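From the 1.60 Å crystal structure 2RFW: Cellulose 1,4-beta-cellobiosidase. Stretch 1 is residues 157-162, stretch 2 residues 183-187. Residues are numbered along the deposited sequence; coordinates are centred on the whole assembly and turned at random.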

# COMPACT_ATOMS: atom_id res chain seq x y z
N SER A 157 10.57 20.09 -0.19
CA SER A 157 11.80 19.46 0.27
C SER A 157 12.76 19.16 -0.86
O SER A 157 13.98 19.17 -0.69
N TYR A 158 12.22 18.90 -2.03
CA TYR A 158 12.98 18.58 -3.23
C TYR A 158 12.40 19.34 -4.42
O TYR A 158 11.60 18.77 -5.16
N PRO A 159 12.74 20.62 -4.52
CA PRO A 159 12.30 21.49 -5.60
C PRO A 159 12.71 21.11 -7.02
O PRO A 159 12.44 21.91 -7.92
N SER A 160 13.32 19.96 -7.26
CA SER A 160 13.66 19.52 -8.61
C SER A 160 12.45 18.86 -9.27
O SER A 160 12.47 18.49 -10.43
N ASN A 161 11.42 18.73 -8.45
CA ASN A 161 10.10 18.23 -8.74
C ASN A 161 9.14 19.41 -8.83
O ASN A 161 8.65 19.89 -7.81
N GLN A 162 8.90 19.84 -10.07
CA GLN A 162 7.87 20.82 -10.39
C GLN A 162 6.58 20.10 -10.77
O GLN A 162 5.76 20.63 -11.53
N VAL A 183 13.14 9.82 -7.21
CA VAL A 183 13.17 9.88 -5.76
C VAL A 183 13.85 11.17 -5.30
O VAL A 183 14.89 11.54 -5.83
N GLY A 184 13.23 11.81 -4.31
CA GLY A 184 13.80 13.02 -3.75
C GLY A 184 13.75 14.15 -4.78
O GLY A 184 14.54 15.08 -4.65
N GLY A 185 12.84 14.02 -5.73
CA GLY A 185 12.66 14.93 -6.84
C GLY A 185 13.78 14.77 -7.87
O GLY A 185 14.02 15.64 -8.70
N LYS A 186 14.45 13.63 -7.77
CA LYS A 186 15.61 13.24 -8.56
C LYS A 186 15.38 11.90 -9.26
O LYS A 186 14.54 11.12 -8.82
N ALA A 187 16.13 11.64 -10.33
CA ALA A 187 16.01 10.43 -11.13
C ALA A 187 16.78 9.25 -10.54
O ALA A 187 17.78 9.44 -9.84

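Two consecutive glycines supply the floor on which the side chains of the other stretch rest, and no hydrogen bond crosses between the two. Gly-184 and Gly-185 occupy the corners of a type I' turn, both with positive phi, a region that favours glycine. At Gly-185 there is a second reason: a CB on Gly-185 would point toward the first stretch and come within 2.9 Å of Tyr-158 O, a clash.

An aromatic ring packs against the first of these glycines. Tyr-158, chi1 m, points toward the turn, and Gly-184 CA lies 3.6 Å from the centroid of its ring, 15° off the ring normal, a CH-pi contact that a flat ring is well shaped to make.

Ser-160, chi1 p, also points toward the turn, and its short side chain reaches Gly-185. Its OG is modelled 2.3 Å from Gly-185 O, too short for a hydrogen bond, so the detail there deserves caution. Lys-186 starts out sideways, but its long chain brings NZ to 3.8 Å from Ser-160 CB, a contact at van der Waals range. Asn-161, chi1 t, lies sideways and offers CB to Gly-185 CA at 3.9 Å; its amide group finds its hydrogen bonds outside this contact. Pro-159 and Val-183 point away.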

# COMPACT_ATOMS: atom_id res chain seq x y z
CB SER A 157 11.43 18.18 1.03
OG SER A 157 10.68 18.51 2.19
CB TYR A 158 12.94 17.07 -3.50
CG TYR A 158 13.17 16.22 -2.28
CD1 TYR A 158 14.39 16.21 -1.64
CD2 TYR A 158 12.16 15.40 -1.76
CE1 TYR A 158 14.63 15.44 -0.52
CE2 TYR A 158 12.39 14.62 -0.64
CZ TYR A 158 13.62 14.64 -0.02
OH TYR A 158 13.84 13.87 1.09
CB PRO A 159 12.97 22.83 -5.25
CG PRO A 159 13.13 22.76 -3.76
CD PRO A 159 13.53 21.35 -3.50
CB SER A 160 14.83 18.53 -8.60
OG SER A 160 14.58 17.56 -7.59
CB ASN A 161 9.67 17.25 -7.66
CG ASN A 161 8.19 16.95 -7.51
OD1 ASN A 161 7.36 17.31 -8.34
ND2 ASN A 161 7.84 16.26 -6.43
CB GLN A 162 8.32 21.71 -11.54
CG GLN A 162 9.76 21.45 -11.98
CD GLN A 162 10.58 22.72 -11.98
OE1 GLN A 162 11.00 23.17 -10.91
NE2 GLN A 162 10.80 23.28 -13.16
CB VAL A 183 13.92 8.71 -5.11
CG1 VAL A 183 14.25 9.05 -3.66
CG2 VAL A 183 13.09 7.45 -5.18
CB LYS A 186 16.82 13.13 -7.61
CG LYS A 186 17.33 14.48 -7.15
CD LYS A 186 18.53 14.92 -7.97
CE LYS A 186 18.64 16.44 -8.01
NZ LYS A 186 18.16 16.96 -9.33
CB ALA A 187 16.50 10.69 -12.54